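Local coordinates for chitin oligosaccahride binding protein NagB1 (Paenibacillus sp. FPU-7, PDB 7EHP) that binds chitin oligosaccharides, N,N'-diacetylchitobiose and N,N',N''-triacetylchitotriose, probably as the extracellular solute-binding component of a sugar uptake system, at residues R17-M28 with I306-Q316. Numbering follows the deposited sequence.
Sequences RLKMLEDIAQRM and IMYSEEMQKRQ. With NAG (2-acetamido-2-deoxy-beta-D-glucopyranose), chain C.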
ATOM      1  N   ARG A  17      12.463   6.695  -8.341  1.00 15.33           N
ATOM      2  CA  ARG A  17      12.659   5.852  -7.159  1.00 15.50           C
ATOM      3  C   ARG A  17      13.762   4.819  -7.384  1.00 16.83           C
ATOM      4  O   ARG A  17      14.533   4.526  -6.463  1.00 16.96           O
ATOM      5  CB  ARG A  17      11.354   5.156  -6.775  1.00 16.22           C
ATOM      6  CG  ARG A  17      10.224   6.116  -6.408  1.00 18.66           C
ATOM      7  CD  ARG A  17       9.066   5.383  -5.753  1.00 16.01           C
ATOM      8  NE  ARG A  17       9.305   5.138  -4.333  1.00 19.72           N
ATOM      9  CZ  ARG A  17       8.397   4.630  -3.505  1.00 18.40           C
ATOM     10  NH1 ARG A  17       7.197   4.311  -3.968  1.00 15.80           N
ATOM     11  NH2 ARG A  17       8.686   4.428  -2.224  1.00 11.45           N
ATOM     12  N   LEU A  18      13.851   4.249  -8.594  1.00 17.93           N
ATOM     13  CA  LEU A  18      14.939   3.315  -8.875  1.00 15.72           C
ATOM     14  C   LEU A  18      16.275   4.044  -8.964  1.00 19.33           C
ATOM     15  O   LEU A  18      17.292   3.563  -8.446  1.00 17.38           O
ATOM     16  CB  LEU A  18      14.678   2.542 -10.162  1.00 15.70           C
ATOM     17  CG  LEU A  18      15.727   1.498 -10.584  1.00 21.17           C
ATOM     18  CD1 LEU A  18      16.202   0.603  -9.430  1.00 15.99           C
ATOM     19  CD2 LEU A  18      15.196   0.665 -11.745  1.00 17.12           C
ATOM     20  N   LYS A  19      16.290   5.202  -9.618  1.00 14.97           N
ATOM     21  CA  LYS A  19      17.502   6.007  -9.675  1.00 16.70           C
ATOM     22  C   LYS A  19      18.027   6.320  -8.277  1.00 19.01           C
ATOM     23  O   LYS A  19      19.246   6.319  -8.054  1.00 23.24           O
ATOM     24  CB  LYS A  19      17.232   7.289 -10.464  1.00 22.17           C
ATOM     25  CG  LYS A  19      18.431   8.215 -10.580  1.00 22.93           C
ATOM     26  CD  LYS A  19      19.639   7.504 -11.184  1.00 26.79           C
ATOM     27  CE  LYS A  19      20.622   8.523 -11.768  1.00 31.35           C
ATOM     28  NZ  LYS A  19      21.336   9.227 -10.667  1.00 31.01           N
ATOM     29  N   MET A  20      17.127   6.551  -7.309  1.00 19.21           N
ATOM     30  CA  MET A  20      17.576   6.756  -5.931  1.00 18.15           C
ATOM     31  C   MET A  20      18.207   5.485  -5.379  1.00 20.44           C
ATOM     32  O   MET A  20      19.255   5.537  -4.725  1.00 16.50           O
ATOM     33  CB  MET A  20      16.423   7.225  -5.038  1.00 18.07           C
ATOM     34  CG  MET A  20      16.859   7.793  -3.685  1.00 20.33           C
ATOM     35  SD  MET A  20      15.540   8.461  -2.614  1.00 20.33           S
ATOM     36  CE  MET A  20      15.155   7.019  -1.609  1.00 13.63           C
ATOM     37  N   LEU A  21      17.601   4.325  -5.659  1.00 18.67           N
ATOM     38  CA  LEU A  21      18.214   3.061  -5.248  1.00 18.13           C
ATOM     39  C   LEU A  21      19.599   2.894  -5.862  1.00 18.97           C
ATOM     40  O   LEU A  21      20.525   2.419  -5.199  1.00 20.14           O
ATOM     41  CB  LEU A  21      17.313   1.885  -5.641  1.00 14.06           C
ATOM     42  CG  LEU A  21      16.171   1.612  -4.659  1.00 16.83           C
ATOM     43  CD1 LEU A  21      15.099   0.704  -5.271  1.00 16.77           C
ATOM     44  CD2 LEU A  21      16.692   1.021  -3.350  1.00 14.65           C
ATOM     45  N   GLU A  22      19.761   3.276  -7.133  1.00 20.11           N
ATOM     46  CA  GLU A  22      21.068   3.173  -7.780  1.00 20.93           C
ATOM     47  C   GLU A  22      22.083   4.124  -7.150  1.00 24.46           C
ATOM     48  O   GLU A  22      23.275   3.792  -7.056  1.00 19.58           O
ATOM     49  CB  GLU A  22      20.938   3.451  -9.278  1.00 17.93           C
ATOM     50  CG  GLU A  22      20.144   2.377 -10.024  1.00 18.78           C
ATOM     51  CD  GLU A  22      19.702   2.804 -11.404  1.00 21.43           C
ATOM     52  OE1 GLU A  22      20.097   3.914 -11.843  1.00 20.31           O
ATOM     53  OE2 GLU A  22      18.964   2.023 -12.061  1.00 20.74           O
ATOM     54  N   ASP A  23      21.644   5.327  -6.758  1.00 17.54           N
ATOM     55  CA  ASP A  23      22.541   6.231  -6.036  1.00 21.46           C
ATOM     56  C   ASP A  23      22.964   5.616  -4.712  1.00 19.10           C
ATOM     57  O   ASP A  23      24.152   5.625  -4.356  1.00 19.21           O
ATOM     58  CB  ASP A  23      21.873   7.590  -5.797  1.00 24.79           C
ATOM     59  CG  ASP A  23      21.711   8.395  -7.071  1.00 25.79           C
ATOM     60  OD1 ASP A  23      22.180   7.929  -8.126  1.00 35.76           O
ATOM     61  OD2 ASP A  23      21.113   9.496  -7.022  1.00 30.31           O
ATOM     62  N   ILE A  24      21.995   5.067  -3.968  1.00 17.80           N
ATOM     63  CA  ILE A  24      22.312   4.400  -2.708  1.00 20.67           C
ATOM     64  C   ILE A  24      23.300   3.255  -2.948  1.00 16.82           C
ATOM     65  O   ILE A  24      24.251   3.063  -2.178  1.00 16.87           O
ATOM     66  CB  ILE A  24      21.014   3.929  -2.008  1.00 14.63           C
ATOM     67  CG1 ILE A  24      20.199   5.138  -1.514  1.00 18.16           C
ATOM     68  CG2 ILE A  24      21.345   3.005  -0.832  1.00 14.73           C
ATOM     69  CD1 ILE A  24      18.773   4.810  -1.003  1.00 19.52           C
ATOM     70  N   ALA A  25      23.135   2.523  -4.055  1.00 16.80           N
ATOM     71  CA  ALA A  25      23.995   1.374  -4.318  1.00 18.63           C
ATOM     72  C   ALA A  25      25.455   1.795  -4.573  1.00 17.20           C
ATOM     73  O   ALA A  25      26.357   1.273  -3.911  1.00 21.20           O
ATOM     74  CB  ALA A  25      23.413   0.556  -5.478  1.00 19.44           C
ATOM     75  N   GLN A  26      25.737   2.738  -5.516  1.00 22.81           N
ATOM     76  CA  GLN A  26      27.092   3.332  -5.514  1.00 25.68           C
ATOM     77  C   GLN A  26      27.580   3.823  -4.167  1.00 25.85           C
ATOM     78  O   GLN A  26      28.764   3.619  -3.877  1.00 22.61           O
ATOM     79  CB  GLN A  26      27.356   4.483  -6.477  1.00 31.41           C
ATOM     80  CG  GLN A  26      26.350   5.667  -6.629  1.00 38.39           C
ATOM     81  CD  GLN A  26      27.204   6.793  -7.201  1.00 48.68           C
ATOM     82  OE1 GLN A  26      28.464   6.799  -6.837  1.00 50.48           O
ATOM     83  NE2 GLN A  26      26.739   7.617  -8.206  1.00 51.65           N
ATOM     84  N   ARG A  27      26.759   4.503  -3.359  1.00 18.43           N
ATOM     85  CA  ARG A  27      27.345   5.038  -2.132  1.00 20.77           C
ATOM     86  C   ARG A  27      27.753   3.905  -1.208  1.00 19.56           C
ATOM     87  O   ARG A  27      28.793   3.985  -0.546  1.00 18.67           O
ATOM     88  CB  ARG A  27      26.355   5.982  -1.501  1.00 17.79           C
ATOM     89  CG  ARG A  27      26.317   7.328  -2.149  1.00 22.31           C
ATOM     90  CD  ARG A  27      25.648   8.265  -1.190  1.00 23.49           C
ATOM     91  NE  ARG A  27      24.811   9.231  -1.867  1.00 30.39           N
ATOM     92  CZ  ARG A  27      24.168  10.212  -1.240  1.00 39.10           C
ATOM     93  NH1 ARG A  27      24.270  10.339   0.088  1.00 25.51           N
ATOM     94  NH2 ARG A  27      23.422  11.063  -1.945  1.00 32.56           N
ATOM     95  N   MET A  28      26.967   2.822  -1.191  1.00 11.96           N
ATOM     96  CA  MET A  28      27.375   1.637  -0.444  1.00 15.08           C
ATOM     97  C   MET A  28      28.690   1.094  -0.983  1.00 19.15           C
ATOM     98  O   MET A  28      29.578   0.720  -0.214  1.00 17.84           O
ATOM     99  CB  MET A  28      26.306   0.556  -0.541  1.00 15.15           C
ATOM    100  CG  MET A  28      25.034   0.837   0.253  1.00 18.38           C
ATOM    101  SD  MET A  28      23.684  -0.123  -0.478  1.00 15.76           S
ATOM    102  CE  MET A  28      24.148  -1.818  -0.151  1.00 15.57           C
ATOM    103  N   ILE A 306      22.272   5.098   4.622  1.00 21.02           N
ATOM    104  CA  ILE A 306      21.974   5.996   3.513  1.00 19.71           C
ATOM    105  C   ILE A 306      20.463   6.097   3.282  1.00 22.58           C
ATOM    106  O   ILE A 306      19.901   7.200   3.230  1.00 18.98           O
ATOM    107  CB  ILE A 306      22.727   5.532   2.249  1.00 23.35           C
ATOM    108  CG1 ILE A 306      24.237   5.543   2.520  1.00 20.04           C
ATOM    109  CG2 ILE A 306      22.405   6.419   1.060  1.00 20.47           C
ATOM    110  CD1 ILE A 306      25.030   4.498   1.738  1.00 22.52           C
ATOM    111  N   MET A 307      19.774   4.958   3.157  1.00 19.19           N
ATOM    112  CA  MET A 307      18.339   5.002   2.847  1.00 19.73           C
ATOM    113  C   MET A 307      17.548   5.695   3.954  1.00 17.38           C
ATOM    114  O   MET A 307      16.683   6.537   3.687  1.00 16.89           O
ATOM    115  CB  MET A 307      17.809   3.585   2.618  1.00 18.28           C
ATOM    116  CG  MET A 307      16.278   3.469   2.439  1.00 14.30           C
ATOM    117  SD  MET A 307      15.662   4.338   0.980  1.00 21.06           S
ATOM    118  CE  MET A 307      15.714   3.045  -0.252  1.00 16.28           C
ATOM    119  N   TYR A 308      17.836   5.361   5.203  1.00 21.42           N
ATOM    120  CA  TYR A 308      17.057   5.862   6.328  1.00 20.47           C
ATOM    121  C   TYR A 308      17.738   7.106   6.896  1.00 25.18           C
ATOM    122  O   TYR A 308      18.212   7.153   8.029  1.00 23.35           O
ATOM    123  CB  TYR A 308      16.876   4.765   7.364  1.00 17.93           C
ATOM    124  CG  TYR A 308      16.179   3.569   6.777  1.00 17.99           C
ATOM    125  CD1 TYR A 308      14.799   3.569   6.612  1.00 16.77           C
ATOM    126  CD2 TYR A 308      16.898   2.442   6.380  1.00 17.37           C
ATOM    127  CE1 TYR A 308      14.148   2.485   6.050  1.00 15.83           C
ATOM    128  CE2 TYR A 308      16.257   1.351   5.819  1.00 17.10           C
ATOM    129  CZ  TYR A 308      14.879   1.378   5.663  1.00 17.66           C
ATOM    130  OH  TYR A 308      14.224   0.301   5.124  1.00 19.01           O
ATOM    131  N   SER A 309      17.757   8.134   6.064  1.00 21.38           N
ATOM    132  CA  SER A 309      18.365   9.407   6.391  1.00 22.01           C
ATOM    133  C   SER A 309      17.399  10.503   5.988  1.00 21.64           C
ATOM    134  O   SER A 309      16.530  10.309   5.133  1.00 21.90           O
ATOM    135  CB  SER A 309      19.698   9.606   5.651  1.00 22.50           C
ATOM    136  OG  SER A 309      19.433   9.821   4.263  1.00 20.61           O
ATOM    137  N   GLU A 310      17.576  11.673   6.591  1.00 16.23           N
ATOM    138  CA  GLU A 310      16.711  12.778   6.227  1.00 25.02           C
ATOM    139  C   GLU A 310      16.935  13.197   4.784  1.00 23.64           C
ATOM    140  O   GLU A 310      15.977  13.611   4.108  1.00 19.01           O
ATOM    141  CB  GLU A 310      16.891  13.929   7.223  1.00 30.86           C
ATOM    142  CG  GLU A 310      16.164  15.200   6.838  1.00 38.89           C
ATOM    143  CD  GLU A 310      15.869  16.096   8.027  1.00 41.72           C
ATOM    144  OE1 GLU A 310      15.961  15.608   9.179  1.00 39.03           O
ATOM    145  OE2 GLU A 310      15.540  17.279   7.796  1.00 46.91           O
ATOM    146  N   GLU A 311      18.163  13.029   4.278  1.00 22.52           N
ATOM    147  CA  GLU A 311      18.442  13.341   2.878  1.00 20.65           C
ATOM    148  C   GLU A 311      17.579  12.493   1.943  1.00 22.81           C
ATOM    149  O   GLU A 311      16.948  13.008   1.016  1.00 19.47           O
ATOM    150  CB  GLU A 311      19.925  13.125   2.562  1.00 25.30           C
ATOM    151  CG  GLU A 311      20.198  13.088   1.054  1.00 21.12           C
ATOM    152  CD  GLU A 311      21.596  12.620   0.684  1.00 25.97           C
ATOM    153  OE1 GLU A 311      22.339  12.136   1.567  1.00 27.39           O
ATOM    154  OE2 GLU A 311      21.948  12.725  -0.505  1.00 25.97           O
ATOM    155  N   MET A 312      17.547  11.184   2.162  1.00 20.79           N
ATOM    156  CA  MET A 312      16.829  10.368   1.199  1.00 21.27           C
ATOM    157  C   MET A 312      15.319  10.450   1.425  1.00 20.80           C
ATOM    158  O   MET A 312      14.547  10.455   0.461  1.00 18.73           O
ATOM    159  CB  MET A 312      17.328   8.929   1.259  1.00 20.79           C
ATOM    160  CG  MET A 312      18.738   8.741   0.699  1.00 22.87           C
ATOM    161  SD  MET A 312      18.836   9.179  -1.043  1.00 21.39           S
ATOM    162  CE  MET A 312      20.604   9.404  -1.316  1.00 23.82           C
ATOM    163  N   GLN A 313      14.889  10.539   2.690  1.00 20.30           N
ATOM    164  CA  GLN A 313      13.474  10.733   2.999  1.00 20.54           C
ATOM    165  C   GLN A 313      12.934  12.001   2.349  1.00 24.46           C
ATOM    166  O   GLN A 313      11.839  11.997   1.767  1.00 18.20           O
ATOM    167  CB  GLN A 313      13.277  10.788   4.513  1.00 18.88           C
ATOM    168  CG  GLN A 313      13.468   9.461   5.198  1.00 19.27           C
ATOM    169  CD  GLN A 313      12.252   8.557   5.069  1.00 21.37           C
ATOM    170  OE1 GLN A 313      11.254   8.735   5.778  1.00 21.37           O
ATOM    171  NE2 GLN A 313      12.327   7.584   4.166  1.00 20.22           N
ATOM    172  N   LYS A 314      13.683  13.106   2.446  1.00 21.14           N
ATOM    173  CA  LYS A 314      13.241  14.343   1.796  1.00 22.68           C
ATOM    174  C   LYS A 314      13.257  14.212   0.281  1.00 20.39           C
ATOM    175  O   LYS A 314      12.347  14.706  -0.403  1.00 21.68           O
ATOM    176  CB  LYS A 314      14.125  15.518   2.213  1.00 26.09           C
ATOM    177  CG  LYS A 314      13.782  16.145   3.550  1.00 33.00           C
ATOM    178  CD  LYS A 314      14.791  17.242   3.892  1.00 42.23           C
ATOM    179  CE  LYS A 314      14.249  18.206   4.924  1.00 48.05           C
ATOM    180  NZ  LYS A 314      15.355  18.974   5.553  1.00 53.55           N
ATOM    181  N   ARG A 315      14.291  13.560  -0.261  1.00 19.07           N
ATOM    182  CA  ARG A 315      14.419  13.428  -1.709  1.00 20.56           C
ATOM    183  C   ARG A 315      13.199  12.725  -2.307  1.00 20.90           C
ATOM    184  O   ARG A 315      12.596  13.206  -3.278  1.00 20.16           O
ATOM    185  CB  ARG A 315      15.709  12.677  -2.040  1.00 21.13           C
ATOM    186  CG  ARG A 315      15.853  12.318  -3.512  1.00 22.48           C
ATOM    187  CD  ARG A 315      17.275  11.899  -3.861  1.00 18.71           C
ATOM    188  NE  ARG A 315      17.354  11.328  -5.212  1.00 25.02           N
ATOM    189  CZ  ARG A 315      18.435  10.741  -5.717  1.00 22.72           C
ATOM    190  NH1 ARG A 315      19.545  10.659  -4.984  1.00 19.87           N
ATOM    191  NH2 ARG A 315      18.416  10.244  -6.952  1.00 16.57           N
ATOM    192  N   GLN A 316      12.811  11.587  -1.733  1.00 18.20           N
ATOM    193  CA  GLN A 316      11.700  10.835  -2.301  1.00 19.00           C
ATOM    194  C   GLN A 316      10.386  11.564  -2.082  1.00 18.66           C
ATOM    195  O   GLN A 316       9.447  11.402  -2.868  1.00 19.14           O
ATOM    196  CB  GLN A 316      11.653   9.426  -1.713  1.00 14.88           C
ATOM    197  CG  GLN A 316      11.351   9.413  -0.225  1.00 18.27           C
ATOM    198  CD  GLN A 316      11.132   8.019   0.307  1.00 20.61           C
ATOM    199  OE1 GLN A 316      11.614   7.042  -0.276  1.00 18.80           O
ATOM    200  NE2 GLN A 316      10.396   7.912   1.421  1.00 15.18           N
TER
HETATM  201  C1  NAG C   1       5.173   0.641  -3.290  1.00 17.58           C
HETATM  202  C2  NAG C   1       4.700   0.890  -1.860  1.00 17.48           C
HETATM  203  C3  NAG C   1       3.788  -0.249  -1.402  1.00 17.33           C
HETATM  204  C4  NAG C   1       2.712  -0.573  -2.444  1.00 14.46           C
HETATM  205  C5  NAG C   1       3.308  -0.624  -3.858  1.00 18.25           C
HETATM  206  C6  NAG C   1       2.302  -0.806  -4.975  1.00 20.80           C
HETATM  207  C7  NAG C   1       6.461   2.196  -0.734  1.00 15.67           C
HETATM  208  C8  NAG C   1       7.567   2.157   0.279  1.00 14.79           C
HETATM  209  N2  NAG C   1       5.821   1.040  -0.943  1.00 15.09           N
HETATM  210  O1  NAG C   1       6.033   1.654  -3.683  1.00 33.12           O
HETATM  211  O3  NAG C   1       3.214   0.100  -0.144  1.00 15.87           O
HETATM  212  O4  NAG C   1       2.260  -1.897  -2.181  1.00 14.48           O
HETATM  213  O5  NAG C   1       4.053   0.566  -4.146  1.00 17.31           O
HETATM  214  O6  NAG C   1       2.972  -1.153  -6.186  1.00 16.44           O
HETATM  215  O7  NAG C   1       6.169   3.226  -1.341  1.00 17.72           O
HETATM  216  O   HOH W   1      11.540   6.164  -3.214  1.00 15.87           O
HETATM  217  O   HOH W   2      11.427   3.928  -0.849  1.00 23.31           O
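Met20 fits as a knob into a hole formed by Met307, Met312, Arg315 and Gln316. This joins helix 15-31 to helices 294-307 and 310-320 in the periplasmic-binding-protein fold. The axes of helix 17-28 and helix 310-316 run nearly antiparallel, at 163°.

The apolar core is rich in methionine. Met20 CG lies 3.6 Å from Met312 SD, and the two side chains pass in opposite directions. Met20 crosses Met307 at about a right angle, with its CE against Met307 SD. Ile24 CD1 packs on Met307 CE, and Ile24 CG1 meets Ile306 CG2 at 3.6 Å.

Two salt bridges lie along one side of this core. Arg315 turns NH1 and NH2 end-on to a single oxygen, Asp23 OD2, each at 2.8 Å. Its CG is anti to the backbone N (chi1 172°), and the extended chain carries the guanidinium over Met20 CG. Asp23 OD1 accepts from Lys19 NZ with its syn lone pair, and Arg315 NE pairs with Glu319. A leucine in place of Arg315 would probably leave Asp23 OD2 and Glu319 without this shared cation. Arg27 instead pairs one nitrogen with each Glu311 oxygen, and Met312 CE lies over one face of the Arg27 guanidinium, toward its rim.

At the sugar end, two waters link Arg17 to Gln316 OE1, whose NE2 is bonded to Thr115 O. Arg17 belongs to the glycan pocket: NH1 and NH2 both donate to the acetamido oxygen O7 of NAG, at 3.0 and 2.9 Å.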